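PDB 2V0X: lamina-associated polypeptide 2 isoforms alpha/zeta from Mus musculus, which is a component of the nuclear lamina and chromosomes, probably works alongside lamin A, and dimerises through its helical C-terminal region. Local coordinates for residues 61-66 against 124-129; 128-133 against 163-168; 194-199 against 208-213. The protein carries 2 engineered substitutions. All coordinates share one frame; numbering follows the deposited sequence.

Contact 1 (61-66 against 124-129); sequences YPVSSI and AAHTAF
H126 projects from helix 124-129 and donates from NE2 to the backbone O of P62, an N-O distance of 2.7 Å. The acceptor lies almost exactly in the imidazole plane, while NE2 approaches from above the carbonyl plane rather than on a lone pair, and the N-H...O angle of 151° is moderately bent. Y61 covers one face of the same imidazole. Its CB makes an off-centre CH-pi contact 4.2 Å from the ring centroid, and its CA also lies over that face, toward the rim. The phenol itself is turned edge-on, its CD2 side directed at the imidazole face, with centroids 5.8 Å apart and planes at 70°: a T-shaped pair. P62 CD approaches H126 CE1 to 3.9 Å from the side that Y61 covers, and V63 CG2 stands 4.0 Å from H126 NE2 near the ring plane. The ring can reach this loop because its CG lies anti to the carbonyl carbon (chi1 -82°), which sends it off the helix toward P62. Outside this shell, Y61 OH hydrogen-bonds D175 OD2, and Y168 of helix 152-196 touches both Y61 and H126. F33 of the second subunit stacks on H126, so intersubunit contact reaches the same imidazole. Farther along the loop, S65 occupies the N-cap of helix 66-72, its OG bonded to A68 N. A loop is held on a long helix by a side-chain-to-backbone hydrogen bond from a buried histidine and a T-shaped aromatic pair, laid against the paired helices 100-146 and 152-196 in the antiparallel coiled-coil dimer that defines this dimerization domain.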
loop_
_atom_site.group_PDB
_atom_site.type_symbol
_atom_site.label_atom_id
_atom_site.label_comp_id
_atom_site.label_asym_id
_atom_site.label_seq_id
_atom_site.Cartn_x
_atom_site.Cartn_y
_atom_site.Cartn_z
ATOM N N TYR B 61 -9.774 -10.179 -5.451
ATOM C CA TYR B 61 -9.512 -10.265 -4.025
ATOM C C TYR B 61 -10.713 -9.801 -3.225
ATOM O O TYR B 61 -10.614 -8.866 -2.427
ATOM C CB TYR B 61 -8.288 -9.406 -3.702
ATOM C CG TYR B 61 -7.082 -9.822 -4.511
ATOM C CD1 TYR B 61 -6.687 -9.101 -5.630
ATOM C CD2 TYR B 61 -6.328 -10.940 -4.141
ATOM C CE1 TYR B 61 -5.559 -9.468 -6.358
ATOM C CE2 TYR B 61 -5.205 -11.315 -4.868
ATOM C CZ TYR B 61 -4.825 -10.576 -5.965
ATOM O OH TYR B 61 -3.687 -10.935 -6.656
ATOM N N PRO B 62 -11.847 -10.509 -3.371
ATOM C CA PRO B 62 -13.097 -10.193 -2.680
ATOM C C PRO B 62 -13.006 -10.289 -1.151
ATOM O O PRO B 62 -12.375 -11.193 -0.595
ATOM C CB PRO B 62 -14.060 -11.238 -3.245
ATOM C CG PRO B 62 -13.164 -12.428 -3.413
ATOM C CD PRO B 62 -11.948 -11.814 -4.055
ATOM N N VAL B 63 -13.668 -9.357 -0.479
ATOM C CA VAL B 63 -13.688 -9.334 0.968
ATOM C C VAL B 63 -15.127 -9.056 1.415
ATOM O O VAL B 63 -15.901 -8.422 0.691
ATOM C CB VAL B 63 -12.704 -8.281 1.525
ATOM C CG1 VAL B 63 -12.903 -8.097 3.026
ATOM C CG2 VAL B 63 -11.258 -8.731 1.263
ATOM N N SER B 64 -15.487 -9.574 2.583
ATOM C CA SER B 64 -16.818 -9.402 3.129
ATOM C C SER B 64 -16.780 -8.998 4.597
ATOM O O SER B 64 -15.740 -9.118 5.265
ATOM C CB SER B 64 -17.613 -10.708 2.992
ATOM O OG SER B 64 -17.747 -11.094 1.634
ATOM N N SER B 65 -17.940 -8.528 5.058
ATOM C CA SER B 65 -18.232 -8.104 6.421
ATOM C C SER B 65 -18.566 -6.621 6.535
ATOM O O SER B 65 -18.045 -5.778 5.793
ATOM C CB SER B 65 -17.133 -8.500 7.426
ATOM O OG SER B 65 -16.073 -7.560 7.482
ATOM N N ILE B 66 -19.486 -6.318 7.444
ATOM C CA ILE B 66 -19.897 -4.942 7.692
ATOM C C ILE B 66 -18.640 -4.158 8.100
ATOM O O ILE B 66 -18.418 -3.031 7.654
ATOM C CB ILE B 66 -20.953 -4.898 8.829
ATOM C CG1 ILE B 66 -22.247 -5.591 8.366
ATOM C CG2 ILE B 66 -21.236 -3.464 9.268
ATOM C CD1 ILE B 66 -23.245 -5.856 9.485
ATOM N N ALA B 124 -3.399 -8.039 0.665
ATOM C CA ALA B 124 -2.602 -8.555 1.791
ATOM C C ALA B 124 -3.381 -9.543 2.626
ATOM O O ALA B 124 -2.820 -10.551 3.078
ATOM C CB ALA B 124 -2.066 -7.421 2.676
ATOM N N ALA B 125 -4.657 -9.229 2.867
ATOM C CA ALA B 125 -5.545 -10.101 3.637
ATOM C C ALA B 125 -5.604 -11.481 2.985
ATOM O O ALA B 125 -5.548 -12.505 3.664
ATOM C CB ALA B 125 -6.966 -9.496 3.722
ATOM N N HIS B 126 -5.737 -11.504 1.665
ATOM C CA HIS B 126 -5.785 -12.775 0.950
ATOM C C HIS B 126 -4.438 -13.469 1.046
ATOM O O HIS B 126 -4.372 -14.676 1.229
ATOM C CB HIS B 126 -6.191 -12.572 -0.511
ATOM C CG HIS B 126 -7.666 -12.448 -0.695
ATOM N ND1 HIS B 126 -8.457 -13.507 -1.092
ATOM C CD2 HIS B 126 -8.511 -11.416 -0.460
ATOM C CE1 HIS B 126 -9.726 -13.135 -1.085
ATOM N NE2 HIS B 126 -9.784 -11.872 -0.707
ATOM N N THR B 127 -3.367 -12.690 0.973
ATOM C CA THR B 127 -2.020 -13.241 1.067
ATOM C C THR B 127 -1.811 -13.937 2.423
ATOM O O THR B 127 -1.238 -15.022 2.461
ATOM C CB THR B 127 -0.946 -12.152 0.823
ATOM O OG1 THR B 127 -1.080 -11.664 -0.517
ATOM C CG2 THR B 127 0.461 -12.723 0.967
ATOM N N ALA B 128 -2.305 -13.347 3.517
ATOM C CA ALA B 128 -2.146 -13.970 4.827
ATOM C C ALA B 128 -2.887 -15.311 4.840
ATOM O O ALA B 128 -2.316 -16.334 5.229
ATOM C CB ALA B 128 -2.657 -13.042 5.956
ATOM N N PHE B 129 -4.119 -15.313 4.324
ATOM C CA PHE B 129 -4.920 -16.526 4.257
ATOM C C PHE B 129 -4.212 -17.634 3.469
ATOM O O PHE B 129 -4.101 -18.755 3.936
ATOM C CB PHE B 129 -6.288 -16.250 3.623
ATOM C CG PHE B 129 -7.069 -17.500 3.326
ATOM C CD1 PHE B 129 -7.665 -18.217 4.351
ATOM C CD2 PHE B 129 -7.147 -17.995 2.025
ATOM C CE1 PHE B 129 -8.325 -19.419 4.088
ATOM C CE2 PHE B 129 -7.800 -19.193 1.744
ATOM C CZ PHE B 129 -8.390 -19.909 2.775
#

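Contact 2 (128-133 against 163-168)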
loop_
_atom_site.group_PDB
_atom_site.type_symbol
_atom_site.label_atom_id
_atom_site.label_comp_id
_atom_site.label_asym_id
_atom_site.label_seq_id
_atom_site.Cartn_x
_atom_site.Cartn_y
_atom_site.Cartn_z
ATOM N N ALA B 128 -2.305 -13.347 3.517
ATOM C CA ALA B 128 -2.146 -13.970 4.827
ATOM C C ALA B 128 -2.887 -15.311 4.840
ATOM O O ALA B 128 -2.316 -16.334 5.229
ATOM C CB ALA B 128 -2.657 -13.042 5.956
ATOM N N PHE B 129 -4.119 -15.313 4.324
ATOM C CA PHE B 129 -4.920 -16.526 4.257
ATOM C C PHE B 129 -4.212 -17.634 3.469
ATOM O O PHE B 129 -4.101 -18.755 3.936
ATOM C CB PHE B 129 -6.288 -16.250 3.623
ATOM C CG PHE B 129 -7.069 -17.500 3.326
ATOM C CD1 PHE B 129 -7.665 -18.217 4.351
ATOM C CD2 PHE B 129 -7.147 -17.995 2.025
ATOM C CE1 PHE B 129 -8.325 -19.419 4.088
ATOM C CE2 PHE B 129 -7.800 -19.193 1.744
ATOM C CZ PHE B 129 -8.390 -19.909 2.775
ATOM N N VAL B 130 -3.784 -17.323 2.257
ATOM C CA VAL B 130 -3.077 -18.284 1.414
ATOM C C VAL B 130 -1.744 -18.745 2.060
ATOM O O VAL B 130 -1.434 -19.924 2.050
ATOM C CB VAL B 130 -2.841 -17.702 -0.016
ATOM C CG1 VAL B 130 -1.956 -18.626 -0.854
ATOM C CG2 VAL B 130 -4.204 -17.515 -0.741
ATOM N N ALA B 131 -0.977 -17.829 2.644
ATOM C CA ALA B 131 0.295 -18.198 3.289
ATOM C C ALA B 131 0.073 -19.214 4.417
ATOM O O ALA B 131 0.768 -20.225 4.518
ATOM C CB ALA B 131 0.998 -16.978 3.822
ATOM N N LYS B 132 -0.947 -18.967 5.214
ATOM C CA LYS B 132 -1.283 -19.843 6.327
ATOM C C LYS B 132 -1.781 -21.208 5.809
ATOM O O LYS B 132 -1.403 -22.253 6.342
ATOM C CB LYS B 132 -2.345 -19.169 7.208
ATOM C CG LYS B 132 -2.437 -19.693 8.649
ATOM C CD LYS B 132 -1.152 -19.393 9.431
ATOM C CE LYS B 132 -1.268 -19.762 10.908
ATOM N NZ LYS B 132 -2.217 -18.879 11.650
ATOM N N SER B 133 -2.601 -21.202 4.760
ATOM C CA SER B 133 -3.115 -22.446 4.193
ATOM C C SER B 133 -1.955 -23.264 3.657
ATOM O O SER B 133 -1.887 -24.476 3.859
ATOM C CB SER B 133 -4.102 -22.170 3.052
ATOM O OG SER B 133 -5.239 -21.479 3.535
ATOM N N TYR B 163 2.217 -25.687 -4.593
ATOM C CA TYR B 163 2.896 -25.081 -5.734
ATOM C C TYR B 163 2.023 -23.944 -6.321
ATOM O O TYR B 163 2.522 -22.859 -6.641
ATOM C CB TYR B 163 3.164 -26.153 -6.796
ATOM C CG TYR B 163 4.018 -25.677 -7.944
ATOM C CD1 TYR B 163 5.404 -25.618 -7.823
ATOM C CD2 TYR B 163 3.444 -25.278 -9.146
ATOM C CE1 TYR B 163 6.201 -25.173 -8.864
ATOM C CE2 TYR B 163 4.238 -24.827 -10.201
ATOM C CZ TYR B 163 5.617 -24.778 -10.049
ATOM O OH TYR B 163 6.412 -24.325 -11.078
ATOM N N ASP B 164 0.728 -24.211 -6.447
ATOM C CA ASP B 164 -0.235 -23.246 -6.960
ATOM C C ASP B 164 -0.347 -22.060 -5.993
ATOM O O ASP B 164 -0.276 -20.905 -6.400
ATOM C CB ASP B 164 -1.610 -23.909 -7.137
ATOM C CG ASP B 164 -2.653 -22.954 -7.689
ATOM O OD1 ASP B 164 -3.745 -22.849 -7.089
ATOM O OD2 ASP B 164 -2.380 -22.315 -8.725
ATOM N N ALA B 165 -0.504 -22.358 -4.713
ATOM C CA ALA B 165 -0.581 -21.311 -3.694
ATOM C C ALA B 165 0.650 -20.381 -3.766
ATOM O O ALA B 165 0.518 -19.159 -3.619
ATOM C CB ALA B 165 -0.712 -21.935 -2.301
ATOM N N ALA B 166 1.832 -20.947 -4.034
ATOM C CA ALA B 166 3.060 -20.143 -4.131
ATOM C C ALA B 166 3.020 -19.222 -5.347
ATOM O O ALA B 166 3.448 -18.072 -5.264
ATOM C CB ALA B 166 4.324 -21.032 -4.172
ATOM N N SER B 167 2.493 -19.703 -6.470
ATOM C CA SER B 167 2.414 -18.839 -7.644
ATOM C C SER B 167 1.341 -17.763 -7.402
ATOM O O SER B 167 1.489 -16.633 -7.838
ATOM C CB SER B 167 2.120 -19.638 -8.915
ATOM O OG SER B 167 1.047 -20.517 -8.693
ATOM N N TYR B 168 0.290 -18.118 -6.672
ATOM C CA TYR B 168 -0.777 -17.176 -6.337
ATOM C C TYR B 168 -0.135 -16.040 -5.532
ATOM O O TYR B 168 -0.371 -14.861 -5.791
ATOM C CB TYR B 168 -1.842 -17.866 -5.480
ATOM C CG TYR B 168 -2.905 -16.929 -4.934
ATOM C CD1 TYR B 168 -4.136 -16.776 -5.577
ATOM C CD2 TYR B 168 -2.680 -16.199 -3.773
ATOM C CE1 TYR B 168 -5.114 -15.914 -5.061
ATOM C CE2 TYR B 168 -3.636 -15.345 -3.263
ATOM C CZ TYR B 168 -4.847 -15.207 -3.898
ATOM O OH TYR B 168 -5.792 -14.384 -3.331
#
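V130 on helix 128-133 fits against A165 and Y168, one turn apart on helix 163-168, where the two long helices of an antiparallel helical hairpin pack side by side. The hairpin pairs with that of the second subunit in the coiled-coil dimer. Reading along 163-168, Y163 turns from V130 toward L9 and T11 of its own chain and S139 of the second subunit. D164 serves through its backbone: its O receives S167 OG at 2.7 Å, tilted 22° from the carbonyl plane, and also Y168 N at 2.9 Å. A165 is the small residue at the closest backbone approach, its CA 6.4 Å from V130 CA. Its CB meets V130 CG1 at 3.8 Å, and this V130 methyl is also 3.7 Å from A165 O. A166 faces the other way and packs on A131 of the second subunit, while S167 reaches Q135 there. Y168 closes the contact through CD2 and CE2 of its ring. With its CG anti to the backbone N (chi1 173°), the phenol swings across to V130 and runs on to the side chains of Y61 and H126. Replacing Y168 by an alanine would probably leave V130 CG2 without its aromatic neighbour and open a gap beside Y61 and H126. The valine divides its work by branch: CG1 takes the alanine, whereas CG2 leans obliquely on the phenol, 3.4 Å from Y168 CE2 and 3.6 Å from Y168 CD2.

Contact 3 (194-199 against 208-213); sequences LWLKDC and KLTVAP
At the reversal between helix 152-196 and the short helix 203-211, L196 fills the angle between the two, its methyls parting to reach L209 and T210. CD1 stands anti to CA (chi2 -178°), which carries this L196 methyl out to 3.2 Å from T210 OG1, a close van der Waals approach. T210 OG1 donates to the backbone O of K206 in its own helix, so the hydroxyl has a polar partner although it also meets a methyl. L196 CD2 branches the other way and meets L209 CD1 at 4.1 Å, the two leucines crossing at about a right angle. L209 CD1 is also anti to its CA, and is the atom of that side chain nearest to L196. F220 from the C-terminal loop touches both leucines, and I81 of the second subunit packs on L209, giving a small buried apolar cluster. The arrangement is a short helix packed against the end of a long one through a connecting turn. The chain leaves the long helix by a type I turn from L196 to C199, in which C199 N bonds L196 O at 2.9 Å. Toward the C-terminal end of the short helix, R192 of the long helix gives NH1 to the backbone O of both T210 and A212, tying the segment 208-213 back to the long helix a turn before L196.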
loop_
_atom_site.group_PDB
_atom_site.type_symbol
_atom_site.label_atom_id
_atom_site.label_comp_id
_atom_site.label_asym_id
_atom_site.label_seq_id
_atom_site.Cartn_x
_atom_site.Cartn_y
_atom_site.Cartn_z
ATOM N N LEU B 194 0.095 21.079 -5.185
ATOM C CA LEU B 194 0.398 21.837 -3.992
ATOM C C LEU B 194 1.598 22.765 -4.124
ATOM O O LEU B 194 1.544 23.901 -3.661
ATOM C CB LEU B 194 0.604 20.911 -2.809
ATOM C CG LEU B 194 0.879 21.613 -1.483
ATOM C CD1 LEU B 194 -0.372 22.402 -1.024
ATOM C CD2 LEU B 194 1.261 20.561 -0.451
ATOM N N TRP B 195 2.683 22.269 -4.719
ATOM C CA TRP B 195 3.902 23.050 -4.887
ATOM C C TRP B 195 3.901 24.049 -6.044
ATOM O O TRP B 195 4.652 25.022 -6.009
ATOM C CB TRP B 195 5.138 22.142 -4.943
ATOM C CG TRP B 195 5.483 21.631 -3.597
ATOM C CD1 TRP B 195 5.071 20.445 -3.038
ATOM C CD2 TRP B 195 6.212 22.326 -2.572
ATOM N NE1 TRP B 195 5.484 20.374 -1.733
ATOM C CE2 TRP B 195 6.186 21.510 -1.419
ATOM C CE3 TRP B 195 6.875 23.557 -2.517
ATOM C CZ2 TRP B 195 6.796 21.885 -0.216
ATOM C CZ3 TRP B 195 7.486 23.936 -1.323
ATOM C CH2 TRP B 195 7.444 23.103 -0.184
ATOM N N LEU B 196 3.075 23.818 -7.058
ATOM C CA LEU B 196 2.989 24.748 -8.178
ATOM C C LEU B 196 2.056 25.933 -7.883
ATOM O O LEU B 196 2.168 26.982 -8.511
ATOM C CB LEU B 196 2.512 24.036 -9.444
ATOM C CG LEU B 196 3.516 23.144 -10.171
ATOM C CD1 LEU B 196 2.862 22.580 -11.406
ATOM C CD2 LEU B 196 4.767 23.928 -10.546
ATOM N N LYS B 197 1.188 25.777 -6.889
ATOM C CA LYS B 197 0.209 26.792 -6.499
ATOM C C LYS B 197 0.726 28.233 -6.438
ATOM O O LYS B 197 0.154 29.125 -7.074
ATOM C CB LYS B 197 -0.444 26.404 -5.159
ATOM C CG LYS B 197 -1.680 27.214 -4.803
ATOM C CD LYS B 197 -2.414 26.655 -3.582
ATOM C CE LYS B 197 -1.608 26.821 -2.307
ATOM N NZ LYS B 197 -2.371 26.321 -1.134
ATOM N N ASP B 198 1.779 28.457 -5.654
ATOM C CA ASP B 198 2.375 29.785 -5.501
ATOM C C ASP B 198 3.694 29.892 -6.270
ATOM O O ASP B 198 4.565 30.684 -5.901
ATOM C CB ASP B 198 2.642 30.094 -4.018
ATOM C CG ASP B 198 1.391 29.996 -3.159
ATOM O OD1 ASP B 198 1.445 29.311 -2.114
ATOM O OD2 ASP B 198 0.360 30.611 -3.517
ATOM N N CYS B 199 3.859 29.064 -7.301
ATOM C CA CYS B 199 5.076 29.084 -8.105
ATOM C C CYS B 199 4.890 30.117 -9.213
ATOM O O CYS B 199 4.010 29.982 -10.069
ATOM C CB CYS B 199 5.353 27.701 -8.696
ATOM S SG CYS B 199 6.871 27.564 -9.675
ATOM N N LYS B 208 1.970 21.579 -18.052
ATOM C CA LYS B 208 2.973 20.645 -18.570
ATOM C C LYS B 208 3.674 19.847 -17.457
ATOM O O LYS B 208 3.769 18.626 -17.534
ATOM C CB LYS B 208 4.008 21.415 -19.387
ATOM C CG LYS B 208 4.938 20.554 -20.218
ATOM C CD LYS B 208 5.858 21.425 -21.066
ATOM C CE LYS B 208 6.688 20.595 -22.037
ATOM N NZ LYS B 208 5.847 19.832 -23.003
ATOM N N LEU B 209 4.147 20.537 -16.424
ATOM C CA LEU B 209 4.836 19.882 -15.315
ATOM C C LEU B 209 3.927 18.928 -14.537
ATOM O O LEU B 209 4.346 17.849 -14.114
ATOM C CB LEU B 209 5.424 20.929 -14.366
ATOM C CG LEU B 209 6.595 21.759 -14.897
ATOM C CD1 LEU B 209 6.896 22.807 -13.887
ATOM C CD2 LEU B 209 7.838 20.906 -15.147
ATOM N N THR B 210 2.679 19.334 -14.357
ATOM C CA THR B 210 1.701 18.537 -13.639
ATOM C C THR B 210 1.309 17.211 -14.319
ATOM O O THR B 210 1.085 16.225 -13.632
ATOM C CB THR B 210 0.423 19.375 -13.380
ATOM O OG1 THR B 210 0.750 20.472 -12.521
ATOM C CG2 THR B 210 -0.662 18.526 -12.723
ATOM N N VAL B 211 1.211 17.194 -15.651
ATOM C CA VAL B 211 0.803 15.976 -16.374
ATOM C C VAL B 211 1.965 15.128 -16.909
ATOM O O VAL B 211 1.756 14.093 -17.550
ATOM C CB VAL B 211 -0.166 16.298 -17.542
ATOM C CG1 VAL B 211 -1.372 17.081 -17.028
ATOM C CG2 VAL B 211 0.554 17.074 -18.641
ATOM N N ALA B 212 3.183 15.582 -16.660
ATOM C CA ALA B 212 4.367 14.868 -17.102
ATOM C C ALA B 212 4.428 13.498 -16.422
ATOM O O ALA B 212 3.739 13.244 -15.427
ATOM C CB ALA B 212 5.619 15.670 -16.734
ATOM N N PRO B 213 5.178 12.563 -17.019
ATOM C CA PRO B 213 5.314 11.226 -16.430
ATOM C C PRO B 213 6.100 11.399 -15.136
ATOM O O PRO B 213 6.887 12.328 -15.019
ATOM C CB PRO B 213 6.164 10.496 -17.465
ATOM C CG PRO B 213 5.723 11.143 -18.763
ATOM C CD PRO B 213 5.721 12.597 -18.390
#

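In the fold
From the N terminus, contact 1 closes the longest loop: it brings 61-66 back to the middle of helix 100-146, enclosing helices 66-72 and 79-87. Contact 2 opens where that loop ends, sharing A128 and F129, and closes the hairpin of helices 100-146 and 152-196. Contacts 1 and 2, whose centres are about 13 Å apart, meet at Y168. Contact 3 follows in series without nesting or crossing, folding helix 203-211 onto the end of helix 152-196 on the opposite side of the chain's centre, about 42 Å from contact 2 between centres. All three also touch the second subunit.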